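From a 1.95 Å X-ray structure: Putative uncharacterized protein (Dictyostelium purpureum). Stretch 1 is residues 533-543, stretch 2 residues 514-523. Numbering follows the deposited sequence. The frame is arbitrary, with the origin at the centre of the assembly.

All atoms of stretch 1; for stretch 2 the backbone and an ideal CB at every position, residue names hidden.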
ATOM      1  N   CYS A 533     -10.450  10.171  21.655  1.00 28.35           N
ATOM      2  CA  CYS A 533      -9.650  11.025  22.513  1.00 29.53           C
ATOM      3  C   CYS A 533      -8.338  11.458  21.849  1.00 26.80           C
ATOM      4  O   CYS A 533      -7.535  10.631  21.400  1.00 26.75           O
ATOM      5  CB  CYS A 533      -9.364  10.319  23.832  1.00 30.28           C
ATOM      6  SG  CYS A 533      -8.487  11.385  24.992  1.00 32.32           S
ATOM      7  N   TYR A 534      -8.138  12.769  21.783  1.00 27.46           N
ATOM      8  CA  TYR A 534      -6.887  13.358  21.325  1.00 27.64           C
ATOM      9  C   TYR A 534      -6.352  14.290  22.403  1.00 29.67           C
ATOM     10  O   TYR A 534      -6.849  15.413  22.540  1.00 28.18           O
ATOM     11  CB  TYR A 534      -7.076  14.157  20.034  1.00 27.48           C
ATOM     12  CG  TYR A 534      -7.350  13.347  18.788  1.00 27.43           C
ATOM     13  CD1 TYR A 534      -8.595  12.772  18.569  1.00 27.85           C
ATOM     14  CD2 TYR A 534      -6.373  13.205  17.807  1.00 27.99           C
ATOM     15  CE1 TYR A 534      -8.852  12.057  17.407  1.00 27.19           C
ATOM     16  CE2 TYR A 534      -6.622  12.498  16.652  1.00 24.95           C
ATOM     17  CZ  TYR A 534      -7.859  11.928  16.456  1.00 26.14           C
ATOM     18  OH  TYR A 534      -8.091  11.223  15.305  1.00 24.23           O
ATOM     19  N   SER A 535      -5.370  13.827  23.173  1.00 27.77           N
ATOM     20  CA  SER A 535      -4.669  14.696  24.129  1.00 31.78           C
ATOM     21  C   SER A 535      -5.626  15.468  25.042  1.00 29.77           C
ATOM     22  O   SER A 535      -5.512  16.692  25.174  1.00 30.75           O
ATOM     23  CB  SER A 535      -3.774  15.699  23.380  1.00 32.47           C
ATOM     24  OG  SER A 535      -2.819  15.033  22.573  1.00 30.97           O
ATOM     25  N   GLY A 536      -6.594  14.769  25.628  1.00 28.80           N
ATOM     26  CA  GLY A 536      -7.549  15.389  26.535  1.00 28.98           C
ATOM     27  C   GLY A 536      -8.776  16.021  25.894  1.00 29.19           C
ATOM     28  O   GLY A 536      -9.643  16.549  26.600  1.00 29.66           O
ATOM     29  N   GLN A 537      -8.843  15.996  24.567  1.00 26.94           N
ATOM     30  CA  GLN A 537     -10.036  16.437  23.854  1.00 28.16           C
ATOM     31  C   GLN A 537     -10.833  15.243  23.353  1.00 27.76           C
ATOM     32  O   GLN A 537     -10.250  14.297  22.812  1.00 26.40           O
ATOM     33  CB  GLN A 537      -9.673  17.326  22.661  1.00 28.74           C
ATOM     34  CG  GLN A 537      -8.801  18.531  22.999  1.00 29.27           C
ATOM     35  CD  GLN A 537      -9.596  19.676  23.585  1.00 30.88           C
ATOM     36  OE1 GLN A 537      -9.258  20.186  24.641  1.00 33.35           O
ATOM     37  NE2 GLN A 537     -10.662  20.084  22.902  1.00 31.19           N
ATOM     38  N   CYS A 538     -12.156  15.287  23.527  1.00 26.87           N
ATOM     39  CA  CYS A 538     -13.043  14.375  22.800  1.00 27.01           C
ATOM     40  C   CYS A 538     -13.374  15.000  21.452  1.00 27.23           C
ATOM     41  O   CYS A 538     -13.950  16.086  21.387  1.00 28.11           O
ATOM     42  CB  CYS A 538     -14.318  14.076  23.596  1.00 30.86           C
ATOM     43  SG  CYS A 538     -14.004  12.956  24.976  1.00 32.85           S
ATOM     44  N   VAL A 539     -12.959  14.334  20.379  1.00 27.91           N
ATOM     45  CA  VAL A 539     -13.059  14.900  19.038  1.00 27.39           C
ATOM     46  C   VAL A 539     -14.087  14.126  18.226  1.00 28.98           C
ATOM     47  O   VAL A 539     -14.091  12.894  18.211  1.00 27.54           O
ATOM     48  CB  VAL A 539     -11.691  14.885  18.317  1.00 26.24           C
ATOM     49  CG1 VAL A 539     -11.795  15.497  16.928  1.00 25.54           C
ATOM     50  CG2 VAL A 539     -10.645  15.619  19.160  1.00 26.90           C
ATOM     51  N   SER A 540     -14.965  14.860  17.557  1.00 28.08           N
ATOM     52  CA  SER A 540     -16.028  14.236  16.783  1.00 28.96           C
ATOM     53  C   SER A 540     -15.747  14.393  15.296  1.00 27.86           C
ATOM     54  O   SER A 540     -15.469  15.489  14.827  1.00 28.75           O
ATOM     55  CB  SER A 540     -17.376  14.852  17.142  1.00 32.49           C
ATOM     56  OG  SER A 540     -17.676  14.624  18.508  1.00 33.18           O
ATOM     57  N   SER A 541     -15.825  13.286  14.573  1.00 28.71           N
ATOM     58  CA  SER A 541     -15.607  13.274  13.121  1.00 28.68           C
ATOM     59  C   SER A 541     -16.348  12.110  12.486  1.00 28.16           C
ATOM     60  O   SER A 541     -16.376  11.011  13.043  1.00 27.28           O
ATOM     61  CB  SER A 541     -14.112  13.168  12.796  1.00 25.20           C
ATOM     62  OG  SER A 541     -13.883  13.128  11.395  1.00 25.34           O
ATOM     63  N   ASN A 542     -16.912  12.347  11.305  1.00 28.21           N
ATOM     64  CA  ASN A 542     -17.590  11.314  10.523  1.00 28.29           C
ATOM     65  C   ASN A 542     -16.581  10.503   9.707  1.00 26.66           C
ATOM     66  O   ASN A 542     -16.633  10.462   8.472  1.00 24.96           O
ATOM     67  CB  ASN A 542     -18.646  11.954   9.611  1.00 29.80           C
ATOM     68  CG  ASN A 542     -19.695  10.968   9.144  1.00 32.19           C
ATOM     69  OD1 ASN A 542     -19.788   9.856   9.653  1.00 31.56           O
ATOM     70  ND2 ASN A 542     -20.494  11.378   8.174  1.00 33.34           N
ATOM     71  N   THR A 543     -15.667   9.856  10.426  1.00 28.30           N
ATOM     72  CA  THR A 543     -14.554   9.105   9.844  1.00 26.79           C
ATOM     73  C   THR A 543     -14.549   7.706  10.439  1.00 27.00           C
ATOM     74  O   THR A 543     -14.713   7.552  11.648  1.00 28.84           O
ATOM     75  CB  THR A 543     -13.210   9.803  10.133  1.00 25.57           C
ATOM     76  OG1 THR A 543     -13.218  11.105   9.534  1.00 25.74           O
ATOM     77  CG2 THR A 543     -12.016   8.995   9.595  1.00 24.20           C
ATOM     78  N   UNK A 514     -12.635  16.775  11.510  1.00 25.56           N
ATOM     79  CA  UNK A 514     -13.461  16.924  12.710  1.00 27.92           C
ATOM     80  C   UNK A 514     -14.479  18.066  12.577  1.00 30.85           C
ATOM     81  O   UNK A 514     -14.218  19.064  11.899  1.00 31.20           O
ATOM     82  CB  UNK A 514     -12.567  17.168  13.928  1.00 27.92           C
ATOM     83  N   UNK A 515     -15.637  17.913  13.218  1.00 27.52           N
ATOM     84  CA  UNK A 515     -16.595  19.015  13.309  1.00 30.05           C
ATOM     85  C   UNK A 515     -16.771  19.518  14.745  1.00 33.82           C
ATOM     86  O   UNK A 515     -17.368  20.568  14.964  1.00 32.10           O
ATOM     87  CB  UNK A 515     -17.948  18.574  12.748  1.00 30.05           C
ATOM     88  N   UNK A 516     -16.249  18.788  15.725  1.00 31.17           N
ATOM     89  CA  UNK A 516     -16.340  19.243  17.114  1.00 33.28           C
ATOM     90  C   UNK A 516     -15.193  18.675  17.953  1.00 32.69           C
ATOM     91  O   UNK A 516     -14.639  17.615  17.646  1.00 29.50           O
ATOM     92  CB  UNK A 516     -17.686  18.838  17.720  1.00 33.28           C
ATOM     93  N   UNK A 517     -14.838  19.408  18.999  1.00 35.70           N
ATOM     94  CA  UNK A 517     -13.789  19.009  19.923  1.00 32.82           C
ATOM     95  C   UNK A 517     -14.043  19.660  21.270  1.00 35.65           C
ATOM     96  O   UNK A 517     -14.212  20.872  21.354  1.00 35.46           O
ATOM     97  CB  UNK A 517     -12.407  19.387  19.386  1.00 32.82           C
ATOM     98  N   UNK A 518     -14.047  18.852  22.324  1.00 30.26           N
ATOM     99  CA  UNK A 518     -14.421  19.325  23.651  1.00 31.81           C
ATOM    100  C   UNK A 518     -13.375  18.919  24.668  1.00 31.10           C
ATOM    101  O   UNK A 518     -12.937  17.770  24.675  1.00 28.55           O
ATOM    102  CB  UNK A 518     -15.793  18.783  24.055  1.00 31.81           C
ATOM    103  N   UNK A 519     -12.972  19.864  25.515  1.00 28.79           N
ATOM    104  CA  UNK A 519     -12.013  19.582  26.584  1.00 30.33           C
ATOM    105  C   UNK A 519     -12.653  18.721  27.668  1.00 31.03           C
ATOM    106  O   UNK A 519     -13.581  19.166  28.330  1.00 34.15           O
ATOM    107  CB  UNK A 519     -11.484  20.884  27.188  1.00 30.33           C
ATOM    108  N   UNK A 520     -12.150  17.499  27.857  1.00 29.38           N
ATOM    109  CA  UNK A 520     -12.753  16.559  28.808  1.00 30.03           C
ATOM    110  C   UNK A 520     -11.722  15.917  29.727  1.00 30.24           C
ATOM    111  O   UNK A 520     -12.067  15.241  30.693  1.00 30.96           O
ATOM    112  CB  UNK A 520     -13.513  15.467  28.053  1.00 30.03           C
ATOM    113  N   UNK A 521     -10.449  16.126  29.400  1.00 29.85           N
ATOM    114  CA  UNK A 521      -9.354  15.417  30.053  1.00 29.70           C
ATOM    115  C   UNK A 521      -9.458  13.905  29.867  1.00 30.46           C
ATOM    116  O   UNK A 521      -9.002  13.152  30.709  1.00 29.63           O
ATOM    117  CB  UNK A 521      -9.328  15.756  31.545  1.00 29.70           C
ATOM    118  N   UNK A 522     -10.027  13.467  28.749  1.00 28.70           N
ATOM    119  CA  UNK A 522     -10.056  12.037  28.438  1.00 30.70           C
ATOM    120  C   UNK A 522      -8.637  11.471  28.344  1.00 28.88           C
ATOM    121  O   UNK A 522      -7.710  12.194  27.938  1.00 28.58           O
ATOM    122  CB  UNK A 522     -10.810  11.791  27.130  1.00 30.70           C
ATOM    123  N   UNK A 523      -8.459  10.202  28.724  1.00 33.34           N
ATOM    124  CA  UNK A 523      -7.156   9.546  28.560  1.00 34.03           C
ATOM    125  C   UNK A 523      -7.231   8.325  27.634  1.00 32.87           C
ATOM    126  O   UNK A 523      -6.226   7.662  27.389  1.00 34.67           O
ATOM    127  CB  UNK A 523      -6.612   9.122  29.926  1.00 34.03           C
TER

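Position 514 lies beside the far end of the strand pair, its CA-to-CB bond sideways. The ideal CB is 3.5 Å from Val539 CG1, so a side chain with some aliphatic length suits it. Gln514 packs its CB there, and its amide finds a partner elsewhere in the structure.

At 515 the backbone N donates to Ser540 O (2.9 Å). CB points sideways, but Ser540 to Asn542 offer a shelf for something long and flat. Tyr515 fills it: Ser540 CB sits over one ring face, 4.0 Å from the centroid of the Tyr515 ring, a CH-pi contact, while Asn542 N lies at the ring edge.

Position 516 accepts from Ser540, N to O 2.8 Å, and its CB lies on the same face of the sheet as that serine's. Nothing there demands a particular group, so many polar residues would serve; it is Asn516.

Position 517 shares its face with Val539 and Gln537. Its ideal CB is 4.0 Å from Gln537 NE2, a donor that invites a short side chain with an acceptor; serine or threonine are natural candidates. Ser517 answers with OG, which accepts from Gln537 NE2 at 2.9 Å, nearly straight at 173°.

The backbone of 518 makes the paired bonds typical of antiparallel strands: its N donates to Cys538 O (2.9 Å) and its O accepts from Cys538 N (2.8 Å). With CB on the face of Cys538 and extended angles, a beta-branched residue fits well; it is Thr518, whose side chain comes no closer than 4.2 Å to stretch 1 (Thr518 CB to Cys538 O), so the backbone carries the contact.

At 519 the ideal CB is 3.5 Å from Gln537 OE1, yet the space beyond accommodates an aliphatic chain. Leu519 reaches back with CD1 to 3.8 Å from Gly536 O.

Position 520 points toward stretch 1, its ideal CB 4.0 Å from Cys538 SG, so a small or medium side chain suits. Thr520 brings OG1 to 3.3 Å from that SG; OG1 also accepts from the backbone N of 522 at 3.1 Å.

At 521, phi and psi of 60/30 favour glycine, asparagine or aspartate, and CB points away. It is Asn521. Its N and that of Thr520 both donate to Gly536 O, at 2.9 and 3.0 Å.

At 522 CB points toward stretch 1, and the ideal CB is 3.2 Å from Cys533 SG, tight for an unbonded pair but natural across a disulfide; cysteine is the strong candidate. Cys522 closes a disulfide, SG to Cys533 SG 2.1 Å, with chi3 a relaxed 88°.

Position 523 points away, leaving the choice open; it is Thr523.

Stretch 2 514-523: QYNSTLTNCT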
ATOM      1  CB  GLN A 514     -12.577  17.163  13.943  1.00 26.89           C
ATOM      2  CG  GLN A 514     -11.899  18.521  13.965  1.00 30.11           C
ATOM      3  CD  GLN A 514     -10.942  18.674  15.135  1.00 30.08           C
ATOM      4  OE1 GLN A 514     -11.293  19.243  16.171  1.00 30.63           O
ATOM      5  NE2 GLN A 514      -9.722  18.172  14.967  1.00 26.39           N
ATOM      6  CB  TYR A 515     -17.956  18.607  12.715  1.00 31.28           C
ATOM      7  CG  TYR A 515     -18.554  17.325  13.255  1.00 33.45           C
ATOM      8  CD1 TYR A 515     -19.364  17.336  14.384  1.00 35.10           C
ATOM      9  CD2 TYR A 515     -18.335  16.109  12.619  1.00 31.55           C
ATOM     10  CE1 TYR A 515     -19.920  16.172  14.872  1.00 35.11           C
ATOM     11  CE2 TYR A 515     -18.886  14.941  13.098  1.00 31.20           C
ATOM     12  CZ  TYR A 515     -19.679  14.982  14.230  1.00 33.06           C
ATOM     13  OH  TYR A 515     -20.230  13.832  14.720  1.00 36.52           O
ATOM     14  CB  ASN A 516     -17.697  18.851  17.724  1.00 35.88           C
ATOM     15  CG  ASN A 516     -18.004  19.594  19.038  1.00 41.29           C
ATOM     16  OD1 ASN A 516     -17.581  20.734  19.239  1.00 38.17           O
ATOM     17  ND2 ASN A 516     -18.748  18.942  19.927  1.00 44.22           N
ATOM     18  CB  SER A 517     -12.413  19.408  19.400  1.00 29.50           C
ATOM     19  OG  SER A 517     -11.402  18.997  20.302  1.00 30.66           O
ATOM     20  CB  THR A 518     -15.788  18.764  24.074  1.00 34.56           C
ATOM     21  OG1 THR A 518     -16.772  19.152  23.110  1.00 36.15           O
ATOM     22  CG2 THR A 518     -16.187  19.292  25.457  1.00 36.17           C
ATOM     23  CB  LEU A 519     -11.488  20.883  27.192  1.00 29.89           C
ATOM     24  CG  LEU A 519     -10.627  20.783  28.453  1.00 30.88           C
ATOM     25  CD1 LEU A 519      -9.375  19.945  28.193  1.00 29.68           C
ATOM     26  CD2 LEU A 519     -10.239  22.181  28.926  1.00 31.63           C
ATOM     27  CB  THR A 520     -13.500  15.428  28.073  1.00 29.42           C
ATOM     28  OG1 THR A 520     -12.544  14.619  27.378  1.00 28.36           O
ATOM     29  CG2 THR A 520     -14.485  15.996  27.059  1.00 29.20           C
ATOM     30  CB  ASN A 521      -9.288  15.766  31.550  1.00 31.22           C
ATOM     31  CG  ASN A 521      -8.941  17.224  31.780  1.00 32.60           C
ATOM     32  OD1 ASN A 521      -8.091  17.770  31.077  1.00 30.96           O
ATOM     33  ND2 ASN A 521      -9.608  17.868  32.730  1.00 32.79           N
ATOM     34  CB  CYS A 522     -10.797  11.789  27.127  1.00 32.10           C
ATOM     35  SG  CYS A 522     -10.008  12.586  25.690  1.00 35.12           S
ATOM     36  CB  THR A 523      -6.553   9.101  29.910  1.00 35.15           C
ATOM     37  OG1 THR A 523      -7.438   8.174  30.545  1.00 38.50           O
ATOM     38  CG2 THR A 523      -6.322  10.303  30.832  1.00 35.72           C
TER
HETATM   39  O   HOH W   1      -5.226  12.104  26.225  1.00 34.81           O
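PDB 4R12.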